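Side-chain contacts in 2-polyprenyl-6-methoxyphenol hydroxylase-like FAD-dependent oxidoreductase (Streptomyces sp. NRRL 11266, PDB 6UI5), which binds flavin-adenine dinucleotide and belongs to the FAD-dependent oxidoreductases, with a Rossmann-type FAD binding domain followed by a thioredoxin-like C-terminal domain: residues A[196-199]-A[205-208]; A[20-25]-A[111-116]; A[400-405]-A[461-466]. All coordinates share one frame; numbering follows the deposited sequence.

Contact 1: A[196-199]-A[205-208]; sequences YGLS and DQFL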
# COMPACT_ATOMS: atom_id res chain seq x y z
N TYR A 196 18.41 -0.39 26.32
CA TYR A 196 19.14 -1.31 25.48
C TYR A 196 18.24 -1.76 24.34
O TYR A 196 17.08 -2.14 24.57
CB TYR A 196 19.64 -2.51 26.29
CG TYR A 196 20.62 -3.34 25.52
CD1 TYR A 196 21.68 -2.74 24.86
CD2 TYR A 196 20.48 -4.72 25.43
CE1 TYR A 196 22.58 -3.49 24.14
CE2 TYR A 196 21.38 -5.48 24.71
CZ TYR A 196 22.43 -4.86 24.07
OH TYR A 196 23.32 -5.61 23.35
N GLY A 197 18.75 -1.68 23.13
CA GLY A 197 17.94 -1.99 21.97
C GLY A 197 16.93 -0.90 21.72
O GLY A 197 16.71 -0.02 22.56
N LEU A 198 16.30 -0.95 20.55
CA LEU A 198 15.37 0.10 20.17
C LEU A 198 14.05 -0.08 20.89
O LEU A 198 13.56 -1.21 21.06
CB LEU A 198 15.18 0.08 18.66
CG LEU A 198 14.03 0.86 18.06
CD1 LEU A 198 14.45 1.55 16.78
CD2 LEU A 198 12.96 -0.15 17.78
N SER A 199 13.47 1.03 21.33
CA SER A 199 12.26 1.04 22.15
C SER A 199 11.22 1.95 21.49
O SER A 199 11.05 3.11 21.88
CB SER A 199 12.56 1.49 23.61
OG SER A 199 11.48 1.16 24.46
N ASP A 205 7.42 7.79 18.59
CA ASP A 205 8.78 8.13 19.01
C ASP A 205 9.57 6.90 19.43
O ASP A 205 9.09 6.06 20.19
CB ASP A 205 8.73 9.13 20.16
CG ASP A 205 7.63 10.15 19.98
OD1 ASP A 205 6.51 9.91 20.47
OD2 ASP A 205 7.87 11.18 19.32
N GLN A 206 10.82 6.83 18.95
CA GLN A 206 11.69 5.70 19.21
C GLN A 206 12.92 6.16 19.99
O GLN A 206 13.31 7.33 19.94
CB GLN A 206 12.13 5.02 17.90
CG GLN A 206 11.03 4.97 16.80
CD GLN A 206 11.55 4.55 15.42
OE1 GLN A 206 12.42 3.68 15.31
NE2 GLN A 206 11.01 5.15 14.36
N PHE A 207 13.52 5.23 20.73
CA PHE A 207 14.84 5.43 21.30
C PHE A 207 15.71 4.22 21.03
O PHE A 207 15.35 3.10 21.40
CB PHE A 207 14.80 5.68 22.80
CG PHE A 207 16.17 5.62 23.43
CD1 PHE A 207 17.03 6.70 23.34
CD2 PHE A 207 16.62 4.46 24.04
CE1 PHE A 207 18.30 6.64 23.89
CE2 PHE A 207 17.88 4.39 24.59
CZ PHE A 207 18.73 5.49 24.51
N LEU A 208 16.89 4.44 20.45
CA LEU A 208 17.86 3.38 20.23
C LEU A 208 19.08 3.60 21.11
O LEU A 208 19.72 4.65 21.03
CB LEU A 208 18.29 3.31 18.76
CG LEU A 208 19.41 2.28 18.59
CD1 LEU A 208 18.89 0.88 18.89
CD2 LEU A 208 20.04 2.34 17.21

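Contact 2: A[20-25]-A[111-116]; sequences ELAMRD and LGVDLR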
# COMPACT_ATOMS: atom_id res chain seq x y z
N GLU A 20 35.88 5.23 -7.63
CA GLU A 20 35.43 4.80 -8.96
C GLU A 20 36.14 5.59 -10.07
O GLU A 20 36.35 5.07 -11.17
CB GLU A 20 33.92 4.97 -9.11
CG GLU A 20 32.97 4.10 -8.23
CD GLU A 20 33.15 2.57 -8.35
OE1 GLU A 20 33.16 1.89 -7.29
OE2 GLU A 20 33.26 2.03 -9.48
N LEU A 21 36.51 6.85 -9.79
CA LEU A 21 37.17 7.64 -10.82
C LEU A 21 38.67 7.33 -10.90
O LEU A 21 39.25 7.30 -11.99
CB LEU A 21 36.95 9.13 -10.57
CG LEU A 21 35.52 9.66 -10.75
CD1 LEU A 21 35.41 11.16 -10.38
CD2 LEU A 21 35.10 9.43 -12.18
N ALA A 22 39.29 7.06 -9.75
CA ALA A 22 40.74 6.91 -9.67
C ALA A 22 41.18 5.50 -10.04
O ALA A 22 42.27 5.32 -10.58
CB ALA A 22 41.24 7.24 -8.27
N MET A 23 40.36 4.49 -9.72
CA MET A 23 40.70 3.15 -10.16
C MET A 23 40.76 3.06 -11.68
O MET A 23 41.40 2.14 -12.21
CB MET A 23 39.70 2.14 -9.60
CG MET A 23 38.38 2.04 -10.39
SD MET A 23 37.34 0.77 -9.64
CE MET A 23 37.69 1.14 -7.90
N ARG A 24 40.12 4.00 -12.39
CA ARG A 24 40.16 4.06 -13.84
C ARG A 24 41.10 5.17 -14.35
O ARG A 24 40.94 5.65 -15.48
CB ARG A 24 38.74 4.24 -14.39
CG ARG A 24 37.72 3.20 -13.81
CD ARG A 24 36.34 3.25 -14.48
NE ARG A 24 35.55 2.06 -14.14
CZ ARG A 24 34.88 1.92 -13.01
NH1 ARG A 24 34.89 2.91 -12.12
NH2 ARG A 24 34.16 0.81 -12.76
N ASP A 25 42.07 5.58 -13.54
CA ASP A 25 43.10 6.53 -13.97
C ASP A 25 42.51 7.85 -14.46
O ASP A 25 43.07 8.51 -15.34
CB ASP A 25 44.00 5.90 -15.04
CG ASP A 25 44.69 4.63 -14.56
OD1 ASP A 25 44.70 4.35 -13.33
OD2 ASP A 25 45.24 3.90 -15.41
N LEU A 111 44.85 4.76 -4.57
CA LEU A 111 44.57 4.91 -6.00
C LEU A 111 44.91 6.31 -6.50
O LEU A 111 44.72 6.58 -7.70
CB LEU A 111 43.12 4.56 -6.34
CG LEU A 111 42.51 3.18 -5.97
CD1 LEU A 111 40.98 3.27 -6.05
CD2 LEU A 111 43.03 2.00 -6.84
N GLY A 112 45.42 7.19 -5.65
CA GLY A 112 45.95 8.45 -6.12
C GLY A 112 44.98 9.59 -6.21
O GLY A 112 45.28 10.58 -6.89
N VAL A 113 43.81 9.49 -5.57
CA VAL A 113 42.98 10.67 -5.43
C VAL A 113 43.75 11.74 -4.67
O VAL A 113 44.38 11.46 -3.65
CB VAL A 113 41.69 10.31 -4.67
CG1 VAL A 113 41.00 11.57 -4.24
CG2 VAL A 113 40.81 9.47 -5.55
N ASP A 114 43.72 12.96 -5.18
CA ASP A 114 44.21 14.08 -4.38
C ASP A 114 43.10 14.44 -3.41
O ASP A 114 42.15 15.14 -3.75
CB ASP A 114 44.60 15.26 -5.27
CG ASP A 114 45.17 16.44 -4.47
OD1 ASP A 114 45.48 16.29 -3.26
OD2 ASP A 114 45.32 17.52 -5.07
N LEU A 115 43.23 13.96 -2.17
CA LEU A 115 42.24 14.19 -1.13
C LEU A 115 42.66 15.40 -0.28
O LEU A 115 43.80 15.47 0.18
CB LEU A 115 42.11 12.92 -0.28
CG LEU A 115 40.94 12.73 0.69
CD1 LEU A 115 40.95 11.33 1.25
CD2 LEU A 115 41.00 13.73 1.85
N ARG A 116 41.72 16.34 -0.07
CA ARG A 116 41.99 17.63 0.60
C ARG A 116 41.03 17.89 1.74
O ARG A 116 39.98 18.51 1.54
CB ARG A 116 41.90 18.78 -0.37
CG ARG A 116 42.52 18.50 -1.66
CD ARG A 116 42.91 19.76 -2.34
NE ARG A 116 43.70 19.43 -3.51
CZ ARG A 116 43.79 20.19 -4.59
NH1 ARG A 116 43.15 21.34 -4.65
NH2 ARG A 116 44.54 19.79 -5.60

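Contact 3: A[400-405]-A[461-466]; sequences DRLLGR and DLPGTL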
# COMPACT_ATOMS: atom_id res chain seq x y z
N ASP A 400 11.67 -11.26 -15.98
CA ASP A 400 13.09 -11.53 -15.82
C ASP A 400 13.59 -10.82 -14.57
O ASP A 400 13.47 -9.60 -14.45
CB ASP A 400 13.87 -11.07 -17.05
CG ASP A 400 15.33 -11.51 -17.05
OD1 ASP A 400 15.79 -12.11 -16.06
OD2 ASP A 400 16.02 -11.23 -18.05
N ARG A 401 14.17 -11.59 -13.64
CA ARG A 401 14.65 -11.10 -12.37
C ARG A 401 16.14 -10.79 -12.37
O ARG A 401 16.70 -10.46 -11.33
CB ARG A 401 14.32 -12.12 -11.27
CG ARG A 401 12.86 -12.06 -10.85
CD ARG A 401 12.66 -11.02 -9.77
NE ARG A 401 11.58 -10.06 -10.01
CZ ARG A 401 11.45 -8.92 -9.35
NH1 ARG A 401 10.45 -8.08 -9.63
NH2 ARG A 401 12.33 -8.59 -8.40
N LEU A 402 16.79 -10.92 -13.52
CA LEU A 402 18.23 -10.70 -13.61
C LEU A 402 18.61 -9.45 -14.39
O LEU A 402 19.55 -8.75 -13.99
CB LEU A 402 18.91 -11.93 -14.25
CG LEU A 402 18.73 -13.23 -13.46
CD1 LEU A 402 19.33 -14.42 -14.18
CD2 LEU A 402 19.28 -13.16 -12.03
N LEU A 403 17.89 -9.15 -15.48
CA LEU A 403 18.21 -7.97 -16.28
C LEU A 403 18.11 -6.70 -15.45
O LEU A 403 17.15 -6.51 -14.69
CB LEU A 403 17.29 -7.86 -17.49
CG LEU A 403 17.82 -8.32 -18.85
CD1 LEU A 403 16.71 -8.31 -19.87
CD2 LEU A 403 18.99 -7.48 -19.35
N GLY A 404 19.09 -5.82 -15.63
CA GLY A 404 19.11 -4.55 -14.95
C GLY A 404 19.47 -4.62 -13.49
O GLY A 404 19.22 -3.65 -12.77
N ARG A 405 20.00 -5.76 -13.02
CA ARG A 405 20.34 -5.94 -11.61
C ARG A 405 21.68 -6.61 -11.44
O ARG A 405 22.15 -7.34 -12.31
CB ARG A 405 19.29 -6.76 -10.87
CG ARG A 405 17.98 -6.06 -11.00
CD ARG A 405 16.98 -6.39 -10.00
NE ARG A 405 15.75 -6.68 -10.73
CZ ARG A 405 14.56 -6.80 -10.18
NH1 ARG A 405 13.49 -7.07 -10.94
NH2 ARG A 405 14.42 -6.62 -8.87
N ASP A 461 20.51 -21.98 -11.72
CA ASP A 461 19.50 -20.92 -11.76
C ASP A 461 20.02 -19.63 -12.35
O ASP A 461 19.44 -18.57 -12.12
CB ASP A 461 18.88 -20.68 -10.39
CG ASP A 461 17.89 -21.76 -10.02
OD1 ASP A 461 16.96 -22.00 -10.82
OD2 ASP A 461 18.07 -22.38 -8.94
N LEU A 462 21.10 -19.69 -13.11
CA LEU A 462 21.61 -18.60 -13.91
C LEU A 462 21.77 -19.08 -15.35
O LEU A 462 22.11 -20.25 -15.60
CB LEU A 462 22.97 -18.11 -13.38
CG LEU A 462 22.97 -17.24 -12.12
CD1 LEU A 462 24.36 -16.68 -11.93
CD2 LEU A 462 21.93 -16.11 -12.20
N PRO A 463 21.56 -18.20 -16.32
CA PRO A 463 21.75 -18.60 -17.73
C PRO A 463 23.19 -18.98 -18.02
O PRO A 463 24.05 -18.92 -17.13
CB PRO A 463 21.36 -17.34 -18.51
CG PRO A 463 21.67 -16.20 -17.50
CD PRO A 463 21.17 -16.79 -16.20
N GLY A 464 23.47 -19.33 -19.28
CA GLY A 464 24.80 -19.78 -19.65
C GLY A 464 25.78 -18.66 -19.92
O GLY A 464 26.99 -18.85 -19.74
N THR A 465 25.28 -17.49 -20.33
CA THR A 465 26.13 -16.34 -20.65
C THR A 465 25.48 -15.08 -20.08
O THR A 465 24.25 -14.98 -19.99
CB THR A 465 26.34 -16.22 -22.18
OG1 THR A 465 26.35 -17.54 -22.77
CG2 THR A 465 27.67 -15.50 -22.53
N LEU A 466 26.30 -14.10 -19.69
CA LEU A 466 25.78 -12.84 -19.17
C LEU A 466 26.79 -11.74 -19.43
O LEU A 466 28.01 -11.97 -19.46
CB LEU A 466 25.45 -12.87 -17.65
CG LEU A 466 24.52 -13.95 -17.04
CD1 LEU A 466 25.28 -15.14 -16.50
CD2 LEU A 466 23.58 -13.44 -15.97

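Contact 1: A[196-199]-A[205-208]
Ser199 and Phe207 face each other as an antiparallel hydrogen-bonded pair, joined by two backbone bonds of unequal strength. Ser199 N donates to Phe207 O over 2.8 Å, from 26° off the carbonyl plane and with a bent N-H...O angle of 145°. The return bond, Phe207 N to Ser199 O, is weak at 3.5 Å. Phe207 O is gripped a second time by a CA-H...O contact, 3.2 Å from Leu198 CA, and this carbonyl marks the tight part of the contact. The next pair, Leu198 with Leu208, is non-hydrogen-bonded, and its CA atoms come within 4.1 Å. Here one methyl does the touching: Leu208 CD1 lies 3.8 Å from Leu198 CB and 3.6 Å from Leu198 N, leaning over the backbone of the opposing segment. The torsion behind this holds Leu208 CG trans to its own N (chi1 174°) and beside the carbonyl carbon. One residue further on, Gly197 bonds to Gly209 through the backbone and so keeps the same register.

The open side lies at Leu198, which is exposed. Its CD1 still makes a close, non-bonding touch on Gln206 OE1 at 3.3 Å, the two side chains passing at a slant; this amide is buried and also packs on Tyr290 and Tyr292. Helix 238-249 covers the ring of Phe207 through Val245 and Leu248, and strand 216-225 pairs with Gln206 and Leu208 through Ala222 and Phe220.

Phe207 thus turns its backbone to the loop and its ring to the helix. Backbone polarity, with a single leucine methyl beside it, carries the pairing, which implies a loop held to the edge of strand 206-211 more by main-chain bonding than by an apolar core.

Contact 2: A[20-25]-A[111-116]
Flanking the touching pair Ala22 and Leu111 in sequence, two guanidinium groups lie within their own segments and are met at their edges. That of Arg24 has Glu20 O in its plane, bonded to NH1 at 2.8 Å, and the same NH1 reaches Glu20 OE2 at 3.2 Å in a salt bridge, on the anti side and tilted 29° out of the carboxylate plane. Arg57 forms a salt bridge with Glu20 OE1, and Arg24 NH2 donates to Gly428 O. The edge of Arg116 faces the carboxylate of Asp114, with NE 3.0 Å from OD2 and arriving from above the carboxylate plane.

Between the segments the contact is apolar. Ala22 CB touches both Val113 CG2, at 3.5 Å, and Leu111 CB, at 3.8 Å, and also meets Leu111 O. Leu111 CD1 reaches on to Met23 CB at 3.9 Å; the leucine places CG opposite its carbonyl carbon (chi1 -56°), which sends this methyl toward the end of helix 12-22.

Schellman motifs close helices 12-22 and 97-110, with Asp25 and Gly112 at positive phi. One helix end packed on the turn leading from another into edge strand 114-116 of a parallel sheet is consistent with the Rossmann-type FAD binding fold.

Contact 3: A[400-405]-A[461-466]
Leu402 and Leu462 adopt the same side-chain shape, each with CG opposite its own carbonyl carbon (chi1 -61° and -76°) and the chain extended beyond it, which carries each branch away from its backbone, and the methyl ends meet. Leu402 CD1 is the centre of the contact. It meets Leu462 CD2 at 3.7 Å and the ring atom CD of Pro463 at 3.6 Å, while Leu402 CD2 adds a looser touch on Leu462 CD2 at 4.0 Å. The two leucines meet at an oblique angle; Leu402 CD1 instead points end-on at the CD corner of the Pro463 ring. The interaction is purely van der Waals, and the backbones stay well apart, with Leu402 CA and Leu462 CA separated by 8.6 Å.

Leu402 is buried, and polar bonds shape the backbone around it. Asp400 OD1 accepts from Leu402 N at 3.0 Å, from above the carboxylate plane, in an Asx turn. Past the leucine the chain reverses in a type II beta turn, closed by Arg405 N to Leu402 O at 3.2 Å, with Gly404 at positive phi. The turn returns Arg405 to the neighbourhood of Arg401, where Arg405 NH1 sits 3.1 Å above the guanidinium plane of Arg401; Glu377 forms salt bridges with both arginines, which probably offsets their like charges.

Around the contact, Leu402 also touches Gln86, and His477 at the end of strand 474-477 both bonds Asp400 OD2 and packs on Pro463, joining the two segments from one side. Next to it, Asp478 touches Pro463 and is hydrogen-bonded to Thr465 OG1. A loop of the C-terminal domain, packed on the residues that enter a central strand of a mixed four-stranded sheet, fits the thioredoxin-like fold of that domain in this flavoprotein family.

In the fold
Along the chain the order is contact 2, contact 1, contact 3, each closing before the next opens. Contacts 1 and 2 both belong to the FAD binding domain but lie on opposite sides of the chain's centre, their own centres about 40 Å apart: one on the antiparallel sheet containing strand 206-211, with the Leu208 side chain about 7 Å from the FAD, the other at the edge of the parallel Rossmann-type sheet, with that of Val113 about 13 Å from it. Contact 3 belongs to the C-terminal domain with its mixed sheet, about 40 Å from contact 1 and 32 Å from contact 2, centre to centre. None touch. Each lies at a different sheet of a multidomain flavoprotein.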